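PDB 3QMW: thioesterase from Streptomyces coelicolor, which probably hydrolyses thioester bonds as an alpha/beta-hydrolase-fold thioesterase of the prodiginine biosynthetic pathway. Local coordinates for residues Val117-Gly122 and Pro197-Pro202; Ala136-Gly141 and Arg223-Gly228. One frame throughout, in Å; residues are numbered along the deposited sequence.

Contact 1 of 2, residues Val117-Gly122 and Pro197-Pro202; sequences VLRRRG and PPLDCP
The guanidinium of Arg119 carries CD2 of Leu199 over the centre of one face, 4.0 Å from its plane, and has the carbonyl oxygens of Pro197 and Pro198 at its edge, in plane. In this alpha/beta-hydrolase fold the contact ties the C-terminal end of helix 106-120 to the loop leading into strand 203-208. Arg119 leaves the helix with CG anti to the backbone N (chi1 176°), and its chain bends at chi3, which turns the two terminal nitrogens toward consecutive carbonyls. NH1 donates to Pro198 O at 2.8 Å with an N-H...O angle of 142°; the donor stands above the carbonyl plane. NH2 makes a weak but straighter bond, 167°, to Pro197 O. With an alanine here, both N-H donors and the flat group beneath Leu199 CD2 go, which would probably leave the carbonyls of Pro197 and Pro198 without these partners and the loop less firmly held to the helix. Leu199, buried, also packs on Tyr112 and Ala115 of helix 106-120, so the loop meets more than one turn of it. Beyond Arg119 the helix closes in a Schellman motif, with Gly122 at positive phi and its N 2.7 Å from Arg119 O.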
loop_
_atom_site.group_PDB
_atom_site.type_symbol
_atom_site.label_atom_id
_atom_site.label_comp_id
_atom_site.label_asym_id
_atom_site.label_seq_id
_atom_site.Cartn_x
_atom_site.Cartn_y
_atom_site.Cartn_z
ATOM N N VAL D 117 6.393 25.183 13.620
ATOM C CA VAL D 117 7.205 26.303 13.148
ATOM C C VAL D 117 6.694 26.900 11.831
ATOM O O VAL D 117 6.783 28.103 11.629
ATOM C CB VAL D 117 8.695 25.899 13.037
ATOM C CG1 VAL D 117 9.507 26.973 12.313
ATOM C CG2 VAL D 117 9.262 25.619 14.432
ATOM N N LEU D 118 6.153 26.075 10.944
ATOM C CA LEU D 118 5.578 26.586 9.699
ATOM C C LEU D 118 4.225 27.292 9.941
ATOM O O LEU D 118 3.820 28.156 9.156
ATOM C CB LEU D 118 5.432 25.461 8.670
ATOM C CG LEU D 118 6.754 24.911 8.114
ATOM C CD1 LEU D 118 6.539 23.537 7.493
ATOM C CD2 LEU D 118 7.379 25.861 7.102
ATOM N N ARG D 119 3.534 26.920 11.021
ATOM C CA ARG D 119 2.305 27.615 11.437
ATOM C C ARG D 119 2.627 29.022 11.920
ATOM O O ARG D 119 2.046 29.992 11.425
ATOM C CB ARG D 119 1.559 26.853 12.546
ATOM C CG ARG D 119 0.312 27.573 13.086
ATOM C CD ARG D 119 -0.557 26.655 13.930
ATOM N NE ARG D 119 0.080 26.276 15.192
ATOM C CZ ARG D 119 -0.523 25.609 16.183
ATOM N NH1 ARG D 119 -1.798 25.236 16.088
ATOM N NH2 ARG D 119 0.153 25.316 17.290
ATOM N N ARG D 120 3.554 29.128 12.872
ATOM C CA ARG D 120 3.980 30.430 13.401
ATOM C C ARG D 120 4.394 31.400 12.288
ATOM O O ARG D 120 4.100 32.592 12.361
ATOM C CB ARG D 120 5.133 30.280 14.405
ATOM C CG ARG D 120 4.837 29.363 15.602
ATOM C CD ARG D 120 5.662 29.743 16.846
ATOM N NE ARG D 120 7.053 30.090 16.529
ATOM C CZ ARG D 120 8.086 29.243 16.534
ATOM N NH1 ARG D 120 9.303 29.688 16.226
ATOM N NH2 ARG D 120 7.922 27.960 16.844
ATOM N N ARG D 121 5.062 30.881 11.262
ATOM C CA ARG D 121 5.491 31.691 10.126
ATOM C C ARG D 121 4.354 31.913 9.138
ATOM O O ARG D 121 4.513 32.634 8.152
ATOM C CB ARG D 121 6.663 31.021 9.411
ATOM C CG ARG D 121 7.928 30.875 10.251
ATOM C CD ARG D 121 9.066 30.388 9.377
ATOM N NE ARG D 121 10.251 29.960 10.128
ATOM C CZ ARG D 121 11.408 29.594 9.568
ATOM N NH1 ARG D 121 11.557 29.606 8.244
ATOM N NH2 ARG D 121 12.427 29.216 10.333
ATOM N N GLY D 122 3.213 31.282 9.396
ATOM C CA GLY D 122 2.046 31.421 8.548
ATOM C C GLY D 122 2.231 30.796 7.183
ATOM O O GLY D 122 1.738 31.322 6.190
ATOM N N PRO D 197 -0.801 25.426 21.544
ATOM C CA PRO D 197 -2.111 24.945 21.135
ATOM C C PRO D 197 -2.019 23.699 20.250
ATOM O O PRO D 197 -0.913 23.307 19.855
ATOM C CB PRO D 197 -2.691 26.131 20.358
ATOM C CG PRO D 197 -1.520 26.942 19.910
ATOM C CD PRO D 197 -0.307 26.495 20.658
ATOM N N PRO D 198 -3.173 23.071 19.945
ATOM C CA PRO D 198 -3.192 21.911 19.051
ATOM C C PRO D 198 -3.191 22.295 17.573
ATOM O O PRO D 198 -3.569 23.404 17.214
ATOM C CB PRO D 198 -4.497 21.199 19.430
ATOM C CG PRO D 198 -5.401 22.296 19.881
ATOM C CD PRO D 198 -4.513 23.361 20.495
ATOM N N LEU D 199 -2.755 21.361 16.733
ATOM C CA LEU D 199 -2.710 21.555 15.283
ATOM C C LEU D 199 -4.065 21.259 14.622
ATOM O O LEU D 199 -4.817 20.395 15.084
ATOM C CB LEU D 199 -1.637 20.647 14.685
ATOM C CG LEU D 199 -0.193 21.112 14.893
ATOM C CD1 LEU D 199 0.782 19.944 14.731
ATOM C CD2 LEU D 199 0.159 22.262 13.932
ATOM N N ASP D 200 -4.370 21.970 13.537
ATOM C CA ASP D 200 -5.651 21.782 12.843
ATOM C C ASP D 200 -5.613 20.668 11.785
ATOM O O ASP D 200 -6.672 20.186 11.359
ATOM C CB ASP D 200 -6.122 23.095 12.204
ATOM C CG ASP D 200 -6.454 24.170 13.235
ATOM O OD1 ASP D 200 -6.861 23.817 14.370
ATOM O OD2 ASP D 200 -6.318 25.373 12.898
ATOM N N CYS D 201 -4.412 20.270 11.359
ATOM C CA CYS D 201 -4.271 19.205 10.356
ATOM C C CYS D 201 -4.553 17.831 10.976
ATOM O O CYS D 201 -4.452 17.666 12.199
ATOM C CB CYS D 201 -2.874 19.218 9.713
ATOM S SG CYS D 201 -1.572 18.454 10.723
ATOM N N PRO D 202 -4.921 16.848 10.134
ATOM C CA PRO D 202 -5.212 15.500 10.600
ATOM C C PRO D 202 -3.950 14.668 10.792
ATOM O O PRO D 202 -3.000 14.782 10.020
ATOM C CB PRO D 202 -6.089 14.932 9.485
ATOM C CG PRO D 202 -5.633 15.619 8.270
ATOM C CD PRO D 202 -5.183 16.991 8.691
#

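Contact 2 of 2, residues Ala136-Gly141 and Arg223-Gly228; sequences APHLYG and RPYTTG
Ala136 and Tyr225 form the nearest backbone pair, their CA atoms 8.3 Å apart, and each belongs to a loop with a short 3-10 turn, 137-139 in one and 223-225 in the other. The wide separation is bridged by the Tyr225 side chain, whose CG lies anti to the carbonyl carbon (chi1 -81°) and whose ring reaches across to the facing turn. Pro137 covers one face of that ring: its CD is 3.9 Å from the Tyr225 centroid and close to the ring normal, a CH-pi contact offset toward the rim. CB of Ala136 adds an apolar touch, 3.9 Å from Tyr225 CE1. At the far end, Tyr225 OH is gripped twice by His138. The backbone N of His138 donates to it at 2.8 Å with an angle of 145°, while ND1, also 2.8 Å from Tyr225 OH, makes a second hydrogen bond to it. The hydroxyl lies in the imidazole plane, and the two ring planes, inclined by 11°, meet rim to rim, neither ring over the other's face. Trp193 packs edge-to-face on Tyr225, and Tyr112 of helix 106-120 meets it nearly at right angles. The arrangement joins the loop after strand 129-132 to the loop before strand 230-235 of the alpha/beta-hydrolase fold.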
loop_
_atom_site.group_PDB
_atom_site.type_symbol
_atom_site.label_atom_id
_atom_site.label_comp_id
_atom_site.label_asym_id
_atom_site.label_seq_id
_atom_site.Cartn_x
_atom_site.Cartn_y
_atom_site.Cartn_z
ATOM N N ALA D 136 4.170 10.642 22.485
ATOM C CA ALA D 136 3.709 12.022 22.408
ATOM C C ALA D 136 4.800 12.989 22.908
ATOM O O ALA D 136 5.530 12.657 23.845
ATOM C CB ALA D 136 2.447 12.191 23.221
ATOM N N PRO D 137 4.912 14.182 22.287
ATOM C CA PRO D 137 5.939 15.188 22.602
ATOM C C PRO D 137 6.138 15.506 24.095
ATOM O O PRO D 137 7.272 15.443 24.590
ATOM C CB PRO D 137 5.460 16.421 21.843
ATOM C CG PRO D 137 4.725 15.860 20.675
ATOM C CD PRO D 137 4.106 14.579 21.119
ATOM N N HIS D 138 5.058 15.798 24.817
ATOM C CA HIS D 138 5.170 16.056 26.258
ATOM C C HIS D 138 5.850 14.918 27.030
ATOM O O HIS D 138 6.368 15.154 28.130
ATOM C CB HIS D 138 3.807 16.396 26.898
ATOM C CG HIS D 138 2.859 15.235 27.003
ATOM N ND1 HIS D 138 1.783 15.072 26.155
ATOM C CD2 HIS D 138 2.808 14.199 27.877
ATOM C CE1 HIS D 138 1.122 13.976 26.491
ATOM N NE2 HIS D 138 1.727 13.426 27.531
ATOM N N LEU D 139 5.851 13.705 26.465
ATOM C CA LEU D 139 6.475 12.543 27.113
ATOM C C LEU D 139 7.973 12.418 26.828
ATOM O O LEU D 139 8.592 11.449 27.269
ATOM C CB LEU D 139 5.768 11.231 26.709
ATOM C CG LEU D 139 4.404 10.899 27.331
ATOM C CD1 LEU D 139 3.687 9.806 26.539
ATOM C CD2 LEU D 139 4.574 10.485 28.795
ATOM N N TYR D 140 8.557 13.379 26.105
ATOM C CA TYR D 140 9.990 13.325 25.759
ATOM C C TYR D 140 10.879 14.071 26.772
ATOM O O TYR D 140 10.622 15.237 27.080
ATOM C CB TYR D 140 10.239 13.880 24.343
ATOM C CG TYR D 140 10.231 12.837 23.238
ATOM C CD1 TYR D 140 11.310 11.971 23.057
ATOM C CD2 TYR D 140 9.154 12.731 22.359
ATOM C CE1 TYR D 140 11.313 11.022 22.042
ATOM C CE2 TYR D 140 9.145 11.789 21.339
ATOM C CZ TYR D 140 10.225 10.939 21.181
ATOM O OH TYR D 140 10.206 10.007 20.159
ATOM N N GLY D 141 11.927 13.399 27.258
ATOM C CA GLY D 141 12.889 13.999 28.195
ATOM C C GLY D 141 13.528 13.037 29.196
ATOM O O GLY D 141 14.698 13.199 29.554
ATOM N N ARG D 223 -3.214 12.210 20.540
ATOM C CA ARG D 223 -4.577 12.550 20.113
ATOM C C ARG D 223 -4.903 14.030 20.322
ATOM O O ARG D 223 -5.283 14.714 19.361
ATOM C CB ARG D 223 -5.612 11.648 20.816
ATOM C CG ARG D 223 -7.084 11.981 20.518
ATOM C CD ARG D 223 -8.027 11.065 21.294
ATOM N NE ARG D 223 -7.813 9.655 20.955
ATOM C CZ ARG D 223 -8.268 9.052 19.855
ATOM N NH1 ARG D 223 -8.982 9.714 18.946
ATOM N NH2 ARG D 223 -8.002 7.767 19.659
ATOM N N PRO D 224 -4.725 14.536 21.565
ATOM C CA PRO D 224 -5.039 15.939 21.832
ATOM C C PRO D 224 -4.065 16.939 21.205
ATOM O O PRO D 224 -4.262 18.137 21.376
ATOM C CB PRO D 224 -4.978 16.024 23.361
ATOM C CG PRO D 224 -4.003 14.983 23.745
ATOM C CD PRO D 224 -4.231 13.856 22.779
ATOM N N TYR D 225 -3.039 16.463 20.492
ATOM C CA TYR D 225 -2.100 17.352 19.789
ATOM C C TYR D 225 -2.655 17.897 18.479
ATOM O O TYR D 225 -1.997 18.705 17.825
ATOM C CB TYR D 225 -0.746 16.668 19.553
ATOM C CG TYR D 225 0.129 16.701 20.773
ATOM C CD1 TYR D 225 0.046 15.710 21.743
ATOM C CD2 TYR D 225 1.025 17.748 20.975
ATOM C CE1 TYR D 225 0.845 15.754 22.887
ATOM C CE2 TYR D 225 1.834 17.801 22.111
ATOM C CZ TYR D 225 1.734 16.805 23.063
ATOM O OH TYR D 225 2.515 16.852 24.188
ATOM N N THR D 226 -3.860 17.472 18.100
ATOM C CA THR D 226 -4.502 18.003 16.902
ATOM C C THR D 226 -6.035 18.131 17.011
ATOM O O THR D 226 -6.696 17.398 17.769
ATOM C CB THR D 226 -4.154 17.150 15.673
ATOM O OG1 THR D 226 -4.450 17.888 14.482
ATOM C CG2 THR D 226 -4.931 15.848 15.679
ATOM N N THR D 227 -6.583 19.060 16.226
ATOM C CA THR D 227 -8.020 19.326 16.188
ATOM C C THR D 227 -8.733 18.481 15.133
ATOM O O THR D 227 -9.911 18.151 15.293
ATOM C CB THR D 227 -8.309 20.799 15.851
ATOM O OG1 THR D 227 -8.349 20.973 14.422
ATOM C CG2 THR D 227 -7.251 21.722 16.486
ATOM N N GLY D 228 -8.026 18.166 14.048
ATOM C CA GLY D 228 -8.574 17.362 12.952
ATOM C C GLY D 228 -8.696 15.882 13.282
ATOM O O GLY D 228 -8.610 15.482 14.452
#

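How the contacts relate
Contacts 1 and 2 have centres about 13 Å apart, lie on the same side of the chain's centre, and alternate along the sequence. They meet where loop 197-202 runs beside 223-228: Leu199 O is 2.6 Å from Thr226 OG1, a probable hydrogen bond, and approaches Thr227 N so closely that the exact length is doubtful, while Pro198 CB packs 3.6 Å from Pro224 O. Helix 106-120 links them further, because Tyr112 touches Leu199 of contact 1 as well as Pro137 and Tyr225 of contact 2. That helix begins within the GxSxG pattern (Gly103, Ser105, Gly107), consistent with a nucleophile elbow at Ser105, probably part of a triad with His239 and Asp211; neither contact includes these residues.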